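Local coordinates for dipeptide Epimerase (Enterococcus faecalis V583, PDB 3JVA), which belongs to the enolase superfamily, in its mandelate racemase/muconate lactonizing enzyme branch, and holds a magnesium ion in a barrel-shaped C-terminal domain, at residues E67-A72 against E86-I91; D126-T131 against L341-E346; I286-G291 against Q311-R316. All coordinates share one frame; numbering follows the deposited sequence.

Following the chain from the N terminus, interaction 1 comes first: 67-72 and 86-91 close a short loop between two helices of the N-terminal domain. Interaction 2 opens at 126-131, where the first barrel strand begins, and closes only at 341-346, so that nearly the whole barrel lies inside its loop of 209 residues. Interaction 3 is nested within that loop and joins 286-291 to 311-316, neighbouring parallel strands linked through helix 298-310. Interactions 2 and 3 both involve strands of the barrel sheet, with nearest atoms about 5 Å apart, whereas interaction 1 stands clear of both, its centre about 29 Å from that of interaction 3.

Interaction 1 (E67-A72 against E86-I91); sequences ELFGQA and EVMDKI
Phe-69 and Met-88 meet where the axes of the helical segments 67-72 and 86-91 approach to 9.9 Å, their N-to-C directions 133° apart. The CG of Phe-69 lies anti to its carbonyl carbon (chi1 -68°), and the ring that follows reaches across to the second helix. One face of that ring is covered by Met-88, whose side chain crosses that of Phe-69 at about a right angle. Met-88 CG sits over the middle of the ring, 3.7 Å from the Phe-69 centroid and only 9° off the normal, a CH-pi contact. The sulfur stays over the same face but is displaced toward one flank, with Met-88 SD 3.5 Å from Phe-69 CD2, which makes the pair a Met-aromatic contact as well. At the ring edge stands Ile-91, its CB in the ring plane and its CG2 3.8 Å from Phe-69 CE1. The two segments belong to helices 59-73 and 81-91 of the N-terminal domain, and helix 96-114 packs against the same cluster, with Ile-102 touching both Phe-69 and Met-88. Farther along helix 59-73 the packing passes to Ala-72. Its methyl group, CB, is met by Ile-91 CD1 at 3.5 Å and by Val-87 CG1 at 3.7 Å, so two branched side chains share one small partner. Leu-68 makes a looser approach, its CB 4.4 Å from Ile-91 CG2. Ile-52 of a neighbouring subunit packs on both Leu-68 and Ile-91, continuing this apolar surface into the assembly.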
loop_
_atom_site.group_PDB
_atom_site.type_symbol
_atom_site.label_atom_id
_atom_site.label_comp_id
_atom_site.label_asym_id
_atom_site.label_seq_id
_atom_site.Cartn_x
_atom_site.Cartn_y
_atom_site.Cartn_z
ATOM N N GLU B 67 37.979 26.916 5.596
ATOM C CA GLU B 67 38.628 28.082 4.993
ATOM C C GLU B 67 37.787 28.616 3.839
ATOM O O GLU B 67 37.652 29.833 3.659
ATOM C CB GLU B 67 40.019 27.701 4.485
ATOM C CG GLU B 67 40.985 27.279 5.582
ATOM C CD GLU B 67 41.694 28.453 6.235
ATOM O OE1 GLU B 67 41.011 29.415 6.657
ATOM O OE2 GLU B 67 42.942 28.408 6.328
ATOM N N LEU B 68 37.223 27.706 3.050
ATOM C CA LEU B 68 36.382 28.102 1.924
ATOM C C LEU B 68 35.124 28.796 2.446
ATOM O O LEU B 68 34.746 29.861 1.949
ATOM C CB LEU B 68 36.002 26.882 1.077
ATOM C CG LEU B 68 37.116 26.216 0.258
ATOM C CD1 LEU B 68 36.585 24.958 -0.416
ATOM C CD2 LEU B 68 37.640 27.201 -0.788
ATOM N N PHE B 69 34.480 28.194 3.448
ATOM C CA PHE B 69 33.274 28.772 4.046
ATOM C C PHE B 69 33.572 30.154 4.635
ATOM O O PHE B 69 32.811 31.105 4.442
ATOM C CB PHE B 69 32.744 27.902 5.195
ATOM C CG PHE B 69 32.184 26.569 4.773
ATOM C CD1 PHE B 69 31.798 26.321 3.455
ATOM C CD2 PHE B 69 31.962 25.580 5.729
ATOM C CE1 PHE B 69 31.194 25.110 3.099
ATOM C CE2 PHE B 69 31.359 24.367 5.388
ATOM C CZ PHE B 69 30.972 24.131 4.067
ATOM N N GLY B 70 34.676 30.242 5.374
ATOM C CA GLY B 70 35.055 31.487 6.018
ATOM C C GLY B 70 35.152 32.684 5.096
ATOM O O GLY B 70 34.631 33.759 5.403
ATOM N N GLN B 71 35.812 32.508 3.960
ATOM C CA GLN B 71 35.964 33.610 3.020
ATOM C C GLN B 71 34.660 33.960 2.317
ATOM O O GLN B 71 34.477 35.091 1.865
ATOM C CB GLN B 71 37.052 33.282 1.996
ATOM C CG GLN B 71 38.434 33.171 2.624
ATOM C CD GLN B 71 38.765 34.377 3.489
ATOM O OE1 GLN B 71 38.920 35.490 2.988
ATOM N NE2 GLN B 71 38.860 34.160 4.798
ATOM N N ALA B 72 33.747 32.996 2.242
ATOM C CA ALA B 72 32.467 33.222 1.585
ATOM C C ALA B 72 31.446 33.905 2.484
ATOM O O ALA B 72 30.478 34.484 1.991
ATOM C CB ALA B 72 31.901 31.902 1.076
ATOM N N GLU B 86 22.900 28.534 3.769
ATOM C CA GLU B 86 22.626 28.546 2.335
ATOM C C GLU B 86 23.962 28.576 1.595
ATOM O O GLU B 86 24.198 27.789 0.678
ATOM C CB GLU B 86 21.820 29.791 1.969
ATOM C CG GLU B 86 21.540 29.939 0.485
ATOM C CD GLU B 86 20.800 31.226 0.180
ATOM O OE1 GLU B 86 21.447 32.292 0.109
ATOM O OE2 GLU B 86 19.568 31.171 0.032
ATOM N N VAL B 87 24.827 29.504 2.002
ATOM C CA VAL B 87 26.152 29.672 1.401
ATOM C C VAL B 87 27.001 28.412 1.535
ATOM O O VAL B 87 27.611 27.955 0.562
ATOM C CB VAL B 87 26.901 30.860 2.054
ATOM C CG1 VAL B 87 28.305 30.990 1.476
ATOM C CG2 VAL B 87 26.120 32.145 1.823
ATOM N N MET B 88 27.050 27.847 2.738
ATOM C CA MET B 88 27.835 26.632 2.944
ATOM C C MET B 88 27.318 25.472 2.094
ATOM O O MET B 88 28.104 24.698 1.546
ATOM C CB MET B 88 27.834 26.236 4.424
ATOM C CG MET B 88 28.552 27.241 5.315
ATOM S SD MET B 88 28.819 26.609 6.985
ATOM C CE MET B 88 27.150 26.585 7.620
ATOM N N ASP B 89 25.998 25.354 1.983
ATOM C CA ASP B 89 25.401 24.282 1.193
ATOM C C ASP B 89 25.666 24.444 -0.300
ATOM O O ASP B 89 25.769 23.454 -1.018
ATOM C CB ASP B 89 23.890 24.202 1.441
ATOM C CG ASP B 89 23.551 23.662 2.821
ATOM O OD1 ASP B 89 24.450 23.107 3.495
ATOM O OD2 ASP B 89 22.379 23.785 3.226
ATOM N N LYS B 90 25.774 25.686 -0.766
ATOM C CA LYS B 90 26.059 25.931 -2.180
ATOM C C LYS B 90 27.500 25.544 -2.483
ATOM O O LYS B 90 27.818 25.084 -3.578
ATOM C CB LYS B 90 25.877 27.410 -2.537
ATOM C CG LYS B 90 24.447 27.852 -2.782
ATOM C CD LYS B 90 24.420 29.303 -3.259
ATOM C CE LYS B 90 23.001 29.815 -3.481
ATOM N NZ LYS B 90 22.271 29.059 -4.538
ATOM N N ILE B 91 28.370 25.740 -1.498
ATOM C CA ILE B 91 29.782 25.435 -1.642
ATOM C C ILE B 91 30.081 23.942 -1.543
ATOM O O ILE B 91 30.788 23.390 -2.386
ATOM C CB ILE B 91 30.610 26.192 -0.567
ATOM C CG1 ILE B 91 30.573 27.700 -0.858
ATOM C CG2 ILE B 91 32.037 25.681 -0.535
ATOM C CD1 ILE B 91 31.245 28.563 0.191
#

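Interaction 2 (D126-T131 against L341-E346); sequences DNQVIT and LLELGE
Val-129 and Leu-342 form the hydrogen-bonded pair of an antiparallel ladder in which strand 341-343, from near the C terminus, lines the first strand of the barrel sheet. Leu-342 N donates to Val-129 O at 2.8 Å, and Val-129 N returns a bond to Leu-342 O. Past the strand ends Leu-344 N adds a third bond, 3.0 Å to Asn-127 O. Gln-128 with Glu-343 and Ile-130 with Leu-341 are the non-hydrogen-bonded pairs. On their face Leu-341, its CG anti to the backbone N (chi1 -177°), lays CD1 against the extended Gln-128 side chain, 3.6 Å from its CD, and reaches Ile-130 CG1 at 4.1 Å. Gln-128 and Glu-343 run side by side, amide and carboxylate planes 78° apart. Strand 341-343 is an addition at the border of the otherwise parallel strands of an enolase-type barrel. On the other face Val-129 and Leu-342 lie alongside each other, CG1 of the valine 4.0 Å from CB of the leucine. Thr-131 CG2 crosses toward Leu-342 CG, also at 4.0 Å, while its OG1 is hydrogen-bonded to Leu-319 N. Helix 298-310 adjoins this face, with Ala-308 against Val-129 and Ala-305 against Leu-344.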
loop_
_atom_site.group_PDB
_atom_site.type_symbol
_atom_site.label_atom_id
_atom_site.label_comp_id
_atom_site.label_asym_id
_atom_site.label_seq_id
_atom_site.Cartn_x
_atom_site.Cartn_y
_atom_site.Cartn_z
ATOM N N ASP B 126 15.697 24.509 30.001
ATOM C CA ASP B 126 16.481 24.306 31.218
ATOM C C ASP B 126 17.852 24.959 31.046
ATOM O O ASP B 126 18.234 25.325 29.934
ATOM C CB ASP B 126 16.653 22.806 31.477
ATOM C CG ASP B 126 16.806 22.474 32.947
ATOM O OD1 ASP B 126 17.219 23.355 33.731
ATOM O OD2 ASP B 126 16.525 21.314 33.317
ATOM N N ASN B 127 18.592 25.109 32.144
ATOM C CA ASN B 127 19.921 25.712 32.085
ATOM C C ASN B 127 20.997 24.705 32.477
ATOM O O ASN B 127 22.126 25.075 32.791
ATOM C CB ASN B 127 19.996 26.930 33.008
ATOM C CG ASN B 127 19.841 26.566 34.470
ATOM O OD1 ASN B 127 19.563 25.419 34.811
ATOM N ND2 ASN B 127 20.014 27.549 35.344
ATOM N N GLN B 128 20.639 23.429 32.459
ATOM C CA GLN B 128 21.579 22.373 32.808
ATOM C C GLN B 128 21.124 21.074 32.157
ATOM O O GLN B 128 19.981 20.966 31.708
ATOM C CB GLN B 128 21.630 22.198 34.329
ATOM C CG GLN B 128 20.329 21.674 34.925
ATOM C CD GLN B 128 20.339 21.661 36.446
ATOM O OE1 GLN B 128 19.507 21.011 37.072
ATOM N NE2 GLN B 128 21.271 22.394 37.043
ATOM N N VAL B 129 22.013 20.090 32.109
ATOM C CA VAL B 129 21.668 18.806 31.517
ATOM C C VAL B 129 22.518 17.683 32.103
ATOM O O VAL B 129 23.697 17.863 32.387
ATOM C CB VAL B 129 21.821 18.854 29.974
ATOM C CG1 VAL B 129 23.257 19.155 29.595
ATOM C CG2 VAL B 129 21.350 17.543 29.359
ATOM N N ILE B 130 21.891 16.530 32.311
ATOM C CA ILE B 130 22.564 15.361 32.859
ATOM C C ILE B 130 23.126 14.495 31.744
ATOM O O ILE B 130 22.412 14.129 30.815
ATOM C CB ILE B 130 21.588 14.495 33.684
ATOM C CG1 ILE B 130 21.076 15.292 34.886
ATOM C CG2 ILE B 130 22.284 13.211 34.134
ATOM C CD1 ILE B 130 19.946 14.614 35.635
ATOM N N THR B 131 24.406 14.166 31.831
ATOM C CA THR B 131 25.009 13.318 30.820
ATOM C C THR B 131 25.414 11.976 31.392
ATOM O O THR B 131 25.629 11.838 32.600
ATOM C CB THR B 131 26.272 13.954 30.200
ATOM O OG1 THR B 131 26.846 13.035 29.262
ATOM C CG2 THR B 131 27.310 14.270 31.279
ATOM N N LEU B 341 26.142 16.267 35.998
ATOM C CA LEU B 341 25.370 17.479 35.789
ATOM C C LEU B 341 26.173 18.613 35.162
ATOM O O LEU B 341 27.102 19.150 35.767
ATOM C CB LEU B 341 24.758 17.956 37.110
ATOM C CG LEU B 341 23.853 19.187 36.995
ATOM C CD1 LEU B 341 22.632 18.854 36.152
ATOM C CD2 LEU B 341 23.433 19.643 38.383
ATOM N N LEU B 342 25.807 18.971 33.937
ATOM C CA LEU B 342 26.478 20.051 33.239
ATOM C C LEU B 342 25.636 21.309 33.436
ATOM O O LEU B 342 24.572 21.461 32.828
ATOM C CB LEU B 342 26.607 19.708 31.747
ATOM C CG LEU B 342 27.141 18.302 31.439
ATOM C CD1 LEU B 342 27.216 18.098 29.928
ATOM C CD2 LEU B 342 28.514 18.105 32.072
ATOM N N GLU B 343 26.095 22.190 34.321
ATOM C CA GLU B 343 25.383 23.433 34.597
ATOM C C GLU B 343 25.998 24.483 33.685
ATOM O O GLU B 343 27.205 24.721 33.732
ATOM C CB GLU B 343 25.551 23.815 36.068
ATOM C CG GLU B 343 25.155 22.695 37.016
ATOM C CD GLU B 343 25.192 23.117 38.472
ATOM O OE1 GLU B 343 24.351 23.949 38.876
ATOM O OE2 GLU B 343 26.064 22.619 39.208
ATOM N N LEU B 344 25.165 25.116 32.865
ATOM C CA LEU B 344 25.647 26.082 31.882
ATOM C C LEU B 344 26.003 27.507 32.307
ATOM O O LEU B 344 26.795 28.172 31.633
ATOM C CB LEU B 344 24.664 26.101 30.707
ATOM C CG LEU B 344 24.498 24.684 30.137
ATOM C CD1 LEU B 344 23.474 24.671 29.024
ATOM C CD2 LEU B 344 25.846 24.186 29.638
ATOM N N GLY B 345 25.438 27.988 33.406
ATOM C CA GLY B 345 25.775 29.331 33.850
ATOM C C GLY B 345 25.150 30.454 33.045
ATOM O O GLY B 345 24.402 30.213 32.095
ATOM N N GLU B 346 25.473 31.688 33.418
ATOM C CA GLU B 346 24.914 32.859 32.753
ATOM C C GLU B 346 25.830 33.604 31.787
ATOM O O GLU B 346 25.456 34.661 31.284
ATOM C CB GLU B 346 24.383 33.839 33.804
ATOM C CG GLU B 346 23.133 33.349 34.508
ATOM C CD GLU B 346 21.968 33.176 33.552
ATOM O OE1 GLU B 346 21.494 34.192 33.003
ATOM O OE2 GLU B 346 21.531 32.021 33.345
#

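Interaction 3 (I286-G291 against Q311-R316); sequences IECMIG and QKNITR
Asn-313 ties the start of the paired strands together: with CG anti to the backbone N (chi1 -162°), its ND2 donates to Ile-286 O (2.9 Å) on a carbonyl lone pair, the oxygen in the amide plane. The same ND2 is hydrogen-bonded to Asn-278. Close by, Cys-288 N donates to Asn-313 O, with an N-H...O angle of 167°. Packing is tight on both faces: Ile-290 CG2 against Ile-314 CG2 at 3.9 Å beside helix 298-310, and on the face of Met-289 and Arg-316, Met-289 CG against Arg-316 CB at 3.5 Å. A beta bulge shifts the register by one residue between the Cys-288/Ile-314 and Met-289/Arg-316 bridges.

On the polar side one short bond, Thr-315 OG1 to Glu-287 OE1 at 2.6 Å, is direct, whereas Glu-287 and Arg-316 are joined loosely, partly through water. OE1 also forms a long salt bridge to Arg-316 NH1, 3.9 Å away, a pairing of charges alone because OE1 lies well out of the guanidinium plane. One water accepts from NH1 and gives a weak bond to OE1; a second links NH1 with Thr-315 OG1. Arg-316 NE has its stronger partner in Glu-212. Strand 287-290, helix 298-310 and strand 314-317 form a beta-alpha-beta unit, the repeating element of the TIM-type barrel in enolase-superfamily proteins.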
loop_
_atom_site.group_PDB
_atom_site.type_symbol
_atom_site.label_atom_id
_atom_site.label_comp_id
_atom_site.label_asym_id
_atom_site.label_seq_id
_atom_site.Cartn_x
_atom_site.Cartn_y
_atom_site.Cartn_z
ATOM N N ILE B 286 8.701 11.133 18.864
ATOM C CA ILE B 286 9.946 10.407 19.075
ATOM C C ILE B 286 10.924 11.302 19.830
ATOM O O ILE B 286 11.150 12.445 19.435
ATOM C CB ILE B 286 10.565 10.010 17.715
ATOM C CG1 ILE B 286 9.648 9.005 17.012
ATOM C CG2 ILE B 286 11.962 9.439 17.904
ATOM C CD1 ILE B 286 10.153 8.567 15.655
ATOM N N GLU B 287 11.482 10.800 20.928
ATOM C CA GLU B 287 12.441 11.589 21.688
ATOM C C GLU B 287 13.819 11.548 21.045
ATOM O O GLU B 287 14.129 10.640 20.256
ATOM C CB GLU B 287 12.531 11.085 23.135
ATOM C CG GLU B 287 11.355 11.511 23.999
ATOM C CD GLU B 287 11.393 10.915 25.401
ATOM O OE1 GLU B 287 12.491 10.586 25.894
ATOM O OE2 GLU B 287 10.315 10.791 26.016
ATOM N N CYS B 288 14.641 12.541 21.381
ATOM C CA CYS B 288 15.995 12.634 20.853
ATOM C C CYS B 288 17.055 12.599 21.942
ATOM O O CYS B 288 16.817 13.007 23.074
ATOM C CB CYS B 288 16.179 13.944 20.069
ATOM S SG CYS B 288 15.390 13.968 18.445
ATOM N N MET B 289 18.221 12.078 21.590
ATOM C CA MET B 289 19.353 12.082 22.497
ATOM C C MET B 289 20.382 12.852 21.698
ATOM O O MET B 289 20.243 12.990 20.484
ATOM C CB MET B 289 19.891 10.675 22.770
ATOM C CG MET B 289 21.162 10.685 23.624
ATOM S SD MET B 289 21.662 9.038 24.228
ATOM C CE MET B 289 22.802 8.541 22.974
ATOM N N ILE B 290 21.396 13.388 22.361
ATOM C CA ILE B 290 22.438 14.084 21.628
ATOM C C ILE B 290 23.756 13.504 22.114
ATOM O O ILE B 290 23.968 13.342 23.321
ATOM C CB ILE B 290 22.386 15.627 21.833
ATOM C CG1 ILE B 290 23.433 16.293 20.931
ATOM C CG2 ILE B 290 22.611 15.982 23.295
ATOM C CD1 ILE B 290 23.163 17.775 20.640
ATOM N N GLY B 291 24.614 13.143 21.165
ATOM C CA GLY B 291 25.897 12.555 21.503
ATOM C C GLY B 291 27.078 13.387 21.045
ATOM O O GLY B 291 26.942 14.586 20.784
ATOM N N GLN B 311 16.164 22.357 24.637
ATOM C CA GLN B 311 15.055 21.638 24.005
ATOM C C GLN B 311 14.455 20.506 24.838
ATOM O O GLN B 311 15.143 19.560 25.197
ATOM C CB GLN B 311 15.522 21.084 22.658
ATOM C CG GLN B 311 15.851 22.159 21.618
ATOM C CD GLN B 311 14.609 22.781 21.019
ATOM O OE1 GLN B 311 14.265 23.932 21.303
ATOM N NE2 GLN B 311 13.917 22.016 20.185
ATOM N N LYS B 312 13.161 20.607 25.124
ATOM C CA LYS B 312 12.466 19.593 25.913
ATOM C C LYS B 312 12.566 18.181 25.338
ATOM O O LYS B 312 12.758 17.213 26.079
ATOM C CB LYS B 312 10.991 19.974 26.051
ATOM C CG LYS B 312 10.114 18.888 26.655
ATOM C CD LYS B 312 8.658 19.335 26.707
ATOM C CE LYS B 312 7.750 18.208 27.172
ATOM N NZ LYS B 312 8.145 17.715 28.516
ATOM N N ASN B 313 12.436 18.057 24.018
ATOM C CA ASN B 313 12.474 16.739 23.396
ATOM C C ASN B 313 13.839 16.050 23.345
ATOM O O ASN B 313 13.918 14.868 23.000
ATOM C CB ASN B 313 11.864 16.794 21.992
ATOM C CG ASN B 313 11.479 15.424 21.484
ATOM O OD1 ASN B 313 10.660 14.731 22.094
ATOM N ND2 ASN B 313 12.068 15.021 20.367
ATOM N N ILE B 314 14.913 16.769 23.660
ATOM C CA ILE B 314 16.231 16.133 23.699
ATOM C C ILE B 314 16.290 15.727 25.162
ATOM O O ILE B 314 16.716 16.490 26.025
ATOM C CB ILE B 314 17.375 17.112 23.339
ATOM C CG1 ILE B 314 17.192 17.616 21.898
ATOM C CG2 ILE B 314 18.726 16.398 23.441
ATOM C CD1 ILE B 314 18.297 18.561 21.425
ATOM N N THR B 315 15.834 14.507 25.422
ATOM C CA THR B 315 15.719 13.977 26.771
ATOM C C THR B 315 16.894 13.195 27.328
ATOM O O THR B 315 16.912 12.879 28.517
ATOM C CB THR B 315 14.488 13.089 26.858
ATOM O OG1 THR B 315 14.653 11.982 25.967
ATOM C CG2 THR B 315 13.251 13.869 26.458
ATOM N N ARG B 316 17.854 12.868 26.470
ATOM C CA ARG B 316 19.039 12.126 26.882
ATOM C C ARG B 316 20.283 12.806 26.332
ATOM O O ARG B 316 20.227 13.468 25.299
ATOM C CB ARG B 316 18.983 10.687 26.359
ATOM C CG ARG B 316 17.845 9.847 26.924
ATOM C CD ARG B 316 17.972 8.415 26.430
ATOM N NE ARG B 316 17.005 7.500 27.032
ATOM C CZ ARG B 316 15.763 7.308 26.598
ATOM N NH1 ARG B 316 15.305 7.972 25.542
ATOM N NH2 ARG B 316 14.981 6.429 27.213
HETATM O O HOH W 1 12.410 7.572 24.924
HETATM O O HOH W 2 16.195 10.412 24.293
#